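Local structure of protease 2A (Rhinovirus C, 5X45) at residues Cys59-Ser62 and Arg67-Pro70; Ser5-His10 and Tyr61-Asp66. The protein is probably a chymotrypsin-like cysteine protease that cleaves the viral polyprotein, and it carries a structural zinc ion. One frame throughout, in Å; residues are numbered along the deposited sequence.

How the interactions relate
From the N terminus, the chain first runs through Ser5-His10, which ends in strand 9-10 of the four-stranded sheet, and reaches strand 57-62 only some fifty residues later. Interaction 2 closes this long loop by laying Ser5 and Met7 against Tyr61 and Arg63. Interaction 1 is local: strand 57-62 turns through residues 63-66 and returns as strand 67-76, a hairpin in the six-stranded barrel. The segments share Tyr61 and Ser62, Tyr61 touches partners in both contacts, and the turn that interaction 1 closes supplies Arg63 to interaction 2. Together they tie the N-terminal segment to the 57-62/67-76 hairpin of the barrel.

Interaction 1 (Cys59-Ser62 and Arg67-Pro70); sequences CYYS and RYFP
Tyr60 and Phe69 form a hydrogen-bonded pair of an antiparallel beta hairpin, strands 57-62 and 67-76 of the six-stranded barrel. Tyr60 N donates to Phe69 O at 2.9 Å, and Phe69 N returns a bond to Tyr60 O that lies in the carbonyl plane. Toward the turn, Ser62 N reaches Arg67 O at 3.0 Å in a nearly straight bond, while the reciprocal one from Arg67 N to Ser62 O is weak. Arg67 also turns its guanidinium back on its own strand: NE and NH2 both grip Tyr68 O, side-on. Tyr68 O lies close to the guanidinium plane; NH2 is in the carbonyl plane, whereas NE stands above it.

Packing differs on the two faces of the hairpin. On the face of Tyr60, Ser62, Arg67 and Phe69, the Tyr60 ring, with CG between the backbone N and the carbonyl carbon (chi1 76°), brings CE1 to 3.7 Å from Phe69 CB. The two rings meet obliquely, their planes at 32°. Ser62 CB comes to the Phe69 ring at its edge, near its plane, and Phe69 CE1 sits over one face of the Arg67 guanidinium. The Tyr60 hydroxyl is bonded beyond the hairpin to His101 O, and its ring meets Phe131 edge-to-face, which fastens this face to the rest of the barrel domain.

On the other face, Tyr68 bends over the neighbouring strand, and Tyr61 N lies above its ring, toward the rim. The Tyr68 hydroxyl is hydrogen-bonded to Pro4 O, in the N-terminal segment. Cys59 SG approaches the same ring obliquely, 4.2 Å from Tyr68 CD2. Tyr61 CB makes a CH-pi contact over the face, 3.9 Å from the Tyr68 ring centroid and 25° off the ring normal.

Interaction 2 (Ser5-His10 and Tyr61-Asp66); sequences SDMFVH and YSRSKD
Ser5 sits over one face of the Tyr61 ring, with its CA 4.0 Å from the centroid and almost on the normal, in a CH-pi contact. Ser5 OG lies toward the hydroxyl end of the ring, 3.7 Å from Tyr61 CE1. Met7 comes to the same ring from a different direction. Its SD is at the edge, near the ring plane and 3.9 Å from Tyr61 CE2, and the two side chains cross at about a right angle. Bends at chi2 (-70°) and chi3 (-86°) curl the methionine chain, which carries its methyl past the ring to Arg63, where Met7 CE lies 3.8 Å from Arg63 CD. The backbone N of Arg63 stands over the opposite face, toward the rim, so the ring lies between the N-terminal segment and the start of the turn. A hydrogen bond anchors the phenol end: Tyr61 OH donates to Asp66 OD1 at 2.8 Å, nearly along the C-O axis of that oxygen, which lies in the ring plane. Across the two segments no hydrogen bond forms, and the join rests on van der Waals contact. It combines a Met-aromatic contact at the ring edge with a CH-pi contact over the face, packing the N-terminal segment against the end of strand 57-62 and the start of the hairpin turn.

Interaction 1 (Cys59-Ser62 and Arg67-Pro70)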
ATOM      1  N   CYS A  59       9.000  -5.455  -6.701  1.00 23.77           N
ATOM      2  CA  CYS A  59       8.075  -6.554  -6.896  1.00 23.49           C
ATOM      3  C   CYS A  59       6.899  -6.431  -5.947  1.00 31.29           C
ATOM      4  O   CYS A  59       7.017  -5.832  -4.878  1.00 30.95           O
ATOM      5  CB  CYS A  59       8.780  -7.888  -6.692  1.00 23.89           C
ATOM      6  SG  CYS A  59       9.647  -7.971  -5.127  1.00 37.05           S
ATOM      7  N   TYR A  60       5.751  -6.967  -6.339  1.00 22.84           N
ATOM      8  CA  TYR A  60       4.590  -6.864  -5.475  1.00 25.05           C
ATOM      9  C   TYR A  60       3.767  -8.148  -5.435  1.00 31.44           C
ATOM     10  O   TYR A  60       3.776  -8.944  -6.373  1.00 28.94           O
ATOM     11  CB  TYR A  60       3.711  -5.682  -5.898  1.00 22.47           C
ATOM     12  CG  TYR A  60       2.872  -5.915  -7.130  1.00 22.87           C
ATOM     13  CD1 TYR A  60       3.406  -5.753  -8.401  1.00 23.22           C
ATOM     14  CD2 TYR A  60       1.532  -6.298  -7.022  1.00 25.43           C
ATOM     15  CE1 TYR A  60       2.628  -5.957  -9.531  1.00 23.84           C
ATOM     16  CE2 TYR A  60       0.750  -6.505  -8.143  1.00 23.86           C
ATOM     17  CZ  TYR A  60       1.301  -6.333  -9.396  1.00 24.12           C
ATOM     18  OH  TYR A  60       0.528  -6.538 -10.515  1.00 26.58           O
ATOM     19  N   TYR A  61       3.045  -8.331  -4.338  1.00 28.73           N
ATOM     20  CA  TYR A  61       2.161  -9.471  -4.185  1.00 24.22           C
ATOM     21  C   TYR A  61       0.791  -9.192  -4.806  1.00 26.74           C
ATOM     22  O   TYR A  61       0.166  -8.174  -4.518  1.00 32.13           O
ATOM     23  CB  TYR A  61       2.014  -9.822  -2.704  1.00 24.76           C
ATOM     24  CG  TYR A  61       1.026 -10.923  -2.457  1.00 26.12           C
ATOM     25  CD1 TYR A  61       1.281 -12.219  -2.889  1.00 26.88           C
ATOM     26  CD2 TYR A  61      -0.175 -10.669  -1.809  1.00 26.96           C
ATOM     27  CE1 TYR A  61       0.367 -13.237  -2.671  1.00 29.84           C
ATOM     28  CE2 TYR A  61      -1.096 -11.681  -1.590  1.00 29.26           C
ATOM     29  CZ  TYR A  61      -0.816 -12.960  -2.024  1.00 29.42           C
ATOM     30  OH  TYR A  61      -1.721 -13.965  -1.810  1.00 35.89           O
ATOM     31  N   SER A  62       0.345 -10.093  -5.673  1.00 25.43           N
ATOM     32  CA  SER A  62      -1.001 -10.053  -6.241  1.00 31.03           C
ATOM     33  C   SER A  62      -1.849 -11.149  -5.621  1.00 41.04           C
ATOM     34  O   SER A  62      -1.593 -12.333  -5.877  1.00 42.11           O
ATOM     35  CB  SER A  62      -0.957 -10.236  -7.762  1.00 33.00           C
ATOM     36  OG  SER A  62      -2.259 -10.456  -8.292  1.00 39.40           O
ATOM     37  N   ARG A  67       0.640 -14.703  -6.465  1.00 29.21           N
ATOM     38  CA  ARG A  67       2.074 -14.745  -6.735  1.00 28.41           C
ATOM     39  C   ARG A  67       2.659 -13.346  -6.734  1.00 26.84           C
ATOM     40  O   ARG A  67       1.934 -12.358  -6.765  1.00 26.34           O
ATOM     41  CB  ARG A  67       2.362 -15.425  -8.077  1.00 29.16           C
ATOM     42  CG  ARG A  67       1.593 -14.822  -9.245  1.00 29.28           C
ATOM     43  CD  ARG A  67       2.270 -15.102 -10.570  1.00 29.77           C
ATOM     44  NE  ARG A  67       3.479 -14.304 -10.734  1.00 28.70           N
ATOM     45  CZ  ARG A  67       4.105 -14.124 -11.893  1.00 31.18           C
ATOM     46  NH1 ARG A  67       3.637 -14.681 -13.002  1.00 30.47           N
ATOM     47  NH2 ARG A  67       5.198 -13.377 -11.947  1.00 28.46           N
ATOM     48  N   TYR A  68       3.979 -13.271  -6.722  1.00 28.21           N
ATOM     49  CA  TYR A  68       4.663 -11.996  -6.840  1.00 25.24           C
ATOM     50  C   TYR A  68       4.936 -11.642  -8.302  1.00 25.38           C
ATOM     51  O   TYR A  68       5.107 -12.530  -9.136  1.00 26.27           O
ATOM     52  CB  TYR A  68       5.965 -12.029  -6.044  1.00 24.99           C
ATOM     53  CG  TYR A  68       5.805 -11.507  -4.649  1.00 26.34           C
ATOM     54  CD1 TYR A  68       5.176 -12.266  -3.668  1.00 25.22           C
ATOM     55  CD2 TYR A  68       6.262 -10.238  -4.312  1.00 23.83           C
ATOM     56  CE1 TYR A  68       5.018 -11.776  -2.381  1.00 29.95           C
ATOM     57  CE2 TYR A  68       6.104  -9.736  -3.034  1.00 23.67           C
ATOM     58  CZ  TYR A  68       5.483 -10.507  -2.072  1.00 29.28           C
ATOM     59  OH  TYR A  68       5.332 -10.006  -0.800  1.00 26.84           O
ATOM     60  N   PHE A  69       4.934 -10.343  -8.602  1.00 24.76           N
ATOM     61  CA  PHE A  69       5.278  -9.817  -9.927  1.00 30.98           C
ATOM     62  C   PHE A  69       6.372  -8.773  -9.837  1.00 29.16           C
ATOM     63  O   PHE A  69       6.321  -7.915  -8.968  1.00 33.91           O
ATOM     64  CB  PHE A  69       4.077  -9.165 -10.609  1.00 25.28           C
ATOM     65  CG  PHE A  69       3.054 -10.130 -11.102  1.00 28.38           C
ATOM     66  CD1 PHE A  69       3.218 -10.771 -12.325  1.00 27.29           C
ATOM     67  CD2 PHE A  69       1.901 -10.375 -10.363  1.00 26.14           C
ATOM     68  CE1 PHE A  69       2.249 -11.655 -12.794  1.00 28.37           C
ATOM     69  CE2 PHE A  69       0.938 -11.259 -10.820  1.00 27.30           C
ATOM     70  CZ  PHE A  69       1.111 -11.900 -12.035  1.00 28.40           C
ATOM     71  N   PRO A  70       7.328  -8.797 -10.773  1.00 31.36           N
ATOM     72  CA  PRO A  70       8.208  -7.633 -10.921  1.00 32.21           C
ATOM     73  C   PRO A  70       7.376  -6.450 -11.375  1.00 31.79           C
ATOM     74  O   PRO A  70       6.340  -6.679 -11.997  1.00 40.06           O
ATOM     75  CB  PRO A  70       9.199  -8.067 -12.004  1.00 27.29           C
ATOM     76  CG  PRO A  70       9.181  -9.564 -11.943  1.00 33.05           C
ATOM     77  CD  PRO A  70       7.752  -9.921 -11.622  1.00 35.05           C
TER

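Interaction 2 (Ser5-His10 and Tyr61-Asp66)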
ATOM      1  N   SER A   5       2.568 -12.880   1.930  1.00 41.20           N
ATOM      2  CA  SER A   5       1.167 -12.827   1.536  1.00 33.15           C
ATOM      3  C   SER A   5       0.348 -11.896   2.421  1.00 31.86           C
ATOM      4  O   SER A   5      -0.827 -11.634   2.139  1.00 32.17           O
ATOM      5  CB  SER A   5       0.552 -14.228   1.579  1.00 35.24           C
ATOM      6  OG  SER A   5       0.980 -15.010   0.483  1.00 68.61           O
ATOM      7  N   ASP A   6       0.957 -11.397   3.490  1.00 31.10           N
ATOM      8  CA  ASP A   6       0.232 -10.539   4.419  1.00 39.17           C
ATOM      9  C   ASP A   6      -0.141  -9.221   3.737  1.00 36.21           C
ATOM     10  O   ASP A   6       0.698  -8.589   3.100  1.00 27.94           O
ATOM     11  CB  ASP A   6       1.040 -10.300   5.705  1.00 42.17           C
ATOM     12  CG  ASP A   6       1.129 -11.555   6.595  1.00 49.84           C
ATOM     13  OD1 ASP A   6       0.297 -12.478   6.438  1.00 45.71           O
ATOM     14  OD2 ASP A   6       2.029 -11.616   7.463  1.00 58.30           O
ATOM     15  N   MET A   7      -1.416  -8.854   3.842  1.00 28.56           N
ATOM     16  CA  MET A   7      -1.966  -7.631   3.252  1.00 37.49           C
ATOM     17  C   MET A   7      -1.830  -6.429   4.198  1.00 39.80           C
ATOM     18  O   MET A   7      -2.760  -5.642   4.351  1.00 45.18           O
ATOM     19  CB  MET A   7      -3.447  -7.821   2.902  1.00 38.44           C
ATOM     20  CG  MET A   7      -3.790  -9.127   2.203  1.00 33.85           C
ATOM     21  SD  MET A   7      -3.161  -9.203   0.528  1.00 44.94           S
ATOM     22  CE  MET A   7      -4.465  -8.392  -0.398  1.00 43.64           C
ATOM     23  N   PHE A   8      -0.699  -6.332   4.882  1.00 33.22           N
ATOM     24  CA  PHE A   8      -0.440  -5.223   5.783  1.00 31.91           C
ATOM     25  C   PHE A   8       1.066  -5.128   5.948  1.00 33.54           C
ATOM     26  O   PHE A   8       1.783  -6.048   5.575  1.00 32.49           O
ATOM     27  CB  PHE A   8      -1.133  -5.419   7.146  1.00 29.36           C
ATOM     28  CG  PHE A   8      -0.746  -6.698   7.853  1.00 27.88           C
ATOM     29  CD1 PHE A   8       0.405  -6.760   8.634  1.00 30.04           C
ATOM     30  CD2 PHE A   8      -1.537  -7.840   7.744  1.00 30.00           C
ATOM     31  CE1 PHE A   8       0.768  -7.950   9.281  1.00 36.96           C
ATOM     32  CE2 PHE A   8      -1.185  -9.033   8.397  1.00 30.25           C
ATOM     33  CZ  PHE A   8      -0.035  -9.089   9.156  1.00 30.72           C
ATOM     34  N   VAL A   9       1.538  -4.024   6.514  1.00 34.45           N
ATOM     35  CA  VAL A   9       2.957  -3.859   6.784  1.00 25.16           C
ATOM     36  C   VAL A   9       3.199  -3.758   8.278  1.00 31.39           C
ATOM     37  O   VAL A   9       2.611  -2.919   8.950  1.00 39.41           O
ATOM     38  CB  VAL A   9       3.518  -2.615   6.081  1.00 36.14           C
ATOM     39  CG1 VAL A   9       5.008  -2.488   6.329  1.00 25.41           C
ATOM     40  CG2 VAL A   9       3.206  -2.673   4.590  1.00 24.18           C
ATOM     41  N   HIS A  10       4.077  -4.610   8.793  1.00 40.60           N
ATOM     42  CA  HIS A  10       4.314  -4.691  10.228  1.00 38.02           C
ATOM     43  C   HIS A  10       5.781  -4.432  10.558  1.00 29.81           C
ATOM     44  O   HIS A  10       6.623  -5.321  10.439  1.00 31.00           O
ATOM     45  CB  HIS A  10       3.874  -6.063  10.742  1.00 29.98           C
ATOM     46  CG  HIS A  10       3.920  -6.195  12.232  1.00 38.03           C
ATOM     47  ND1 HIS A  10       3.714  -7.401  12.872  1.00 46.56           N
ATOM     48  CD2 HIS A  10       4.138  -5.283  13.202  1.00 35.53           C
ATOM     49  CE1 HIS A  10       3.810  -7.222  14.178  1.00 42.90           C
ATOM     50  NE2 HIS A  10       4.065  -5.950  14.408  1.00 46.54           N
ATOM     51  N   TYR A  61       3.045  -8.331  -4.338  1.00 28.73           N
ATOM     52  CA  TYR A  61       2.161  -9.471  -4.185  1.00 24.22           C
ATOM     53  C   TYR A  61       0.791  -9.192  -4.806  1.00 26.74           C
ATOM     54  O   TYR A  61       0.166  -8.174  -4.518  1.00 32.13           O
ATOM     55  CB  TYR A  61       2.014  -9.822  -2.704  1.00 24.76           C
ATOM     56  CG  TYR A  61       1.026 -10.923  -2.457  1.00 26.12           C
ATOM     57  CD1 TYR A  61       1.281 -12.219  -2.889  1.00 26.88           C
ATOM     58  CD2 TYR A  61      -0.175 -10.669  -1.809  1.00 26.96           C
ATOM     59  CE1 TYR A  61       0.367 -13.237  -2.671  1.00 29.84           C
ATOM     60  CE2 TYR A  61      -1.096 -11.681  -1.590  1.00 29.26           C
ATOM     61  CZ  TYR A  61      -0.816 -12.960  -2.024  1.00 29.42           C
ATOM     62  OH  TYR A  61      -1.721 -13.965  -1.810  1.00 35.89           O
ATOM     63  N   SER A  62       0.345 -10.093  -5.673  1.00 25.43           N
ATOM     64  CA  SER A  62      -1.001 -10.053  -6.241  1.00 31.03           C
ATOM     65  C   SER A  62      -1.849 -11.149  -5.621  1.00 41.04           C
ATOM     66  O   SER A  62      -1.593 -12.333  -5.877  1.00 42.11           O
ATOM     67  CB  SER A  62      -0.957 -10.236  -7.762  1.00 33.00           C
ATOM     68  OG  SER A  62      -2.259 -10.456  -8.292  1.00 39.40           O
ATOM     69  N   ARG A  63      -2.862 -10.779  -4.835  1.00 28.44           N
ATOM     70  CA  ARG A  63      -3.666 -11.801  -4.155  1.00 33.31           C
ATOM     71  C   ARG A  63      -4.489 -12.601  -5.157  1.00 31.83           C
ATOM     72  O   ARG A  63      -4.581 -13.823  -5.044  1.00 36.16           O
ATOM     73  CB  ARG A  63      -4.594 -11.206  -3.091  1.00 31.13           C
ATOM     74  CG  ARG A  63      -5.189 -12.295  -2.202  1.00 36.82           C
ATOM     75  CD  ARG A  63      -6.132 -11.763  -1.152  1.00 60.58           C
ATOM     76  NE  ARG A  63      -7.480 -11.584  -1.690  1.00 85.34           N
ATOM     77  CZ  ARG A  63      -8.498 -12.409  -1.457  1.00 93.68           C
ATOM     78  NH1 ARG A  63      -8.329 -13.479  -0.692  1.00 94.62           N
ATOM     79  NH2 ARG A  63      -9.688 -12.165  -1.990  1.00 95.11           N
ATOM     80  N   SER A  64      -5.056 -11.911  -6.145  1.00 31.66           N
ATOM     81  CA  SER A  64      -5.901 -12.538  -7.155  1.00 33.28           C
ATOM     82  C   SER A  64      -5.162 -13.584  -7.985  1.00 35.05           C
ATOM     83  O   SER A  64      -5.764 -14.573  -8.402  1.00 47.32           O
ATOM     84  CB  SER A  64      -6.493 -11.478  -8.084  1.00 32.99           C
ATOM     85  OG  SER A  64      -5.474 -10.717  -8.703  1.00 46.03           O
ATOM     86  N   LYS A  65      -3.869 -13.364  -8.231  1.00 32.74           N
ATOM     87  CA  LYS A  65      -3.039 -14.327  -8.964  1.00 34.94           C
ATOM     88  C   LYS A  65      -2.244 -15.226  -8.021  1.00 32.26           C
ATOM     89  O   LYS A  65      -1.638 -16.200  -8.461  1.00 40.12           O
ATOM     90  CB  LYS A  65      -2.082 -13.603  -9.917  1.00 30.81           C
ATOM     91  CG  LYS A  65      -2.793 -12.812 -10.993  1.00 37.74           C
ATOM     92  CD  LYS A  65      -3.589 -13.729 -11.882  1.00 43.27           C
ATOM     93  CE  LYS A  65      -4.156 -12.985 -13.073  1.00 50.85           C
ATOM     94  NZ  LYS A  65      -5.050 -13.874 -13.869  1.00 57.26           N
ATOM     95  N   ASP A  66      -2.271 -14.884  -6.733  1.00 42.53           N
ATOM     96  CA  ASP A  66      -1.502 -15.546  -5.669  1.00 36.85           C
ATOM     97  C   ASP A  66      -0.022 -15.764  -6.022  1.00 34.31           C
ATOM     98  O   ASP A  66       0.506 -16.869  -5.889  1.00 38.13           O
ATOM     99  CB  ASP A  66      -2.148 -16.883  -5.299  1.00 34.30           C
ATOM    100  CG  ASP A  66      -1.746 -17.362  -3.903  1.00 58.36           C
ATOM    101  OD1 ASP A  66      -1.424 -16.503  -3.049  1.00 52.75           O
ATOM    102  OD2 ASP A  66      -1.746 -18.595  -3.659  1.00 71.00           O
TER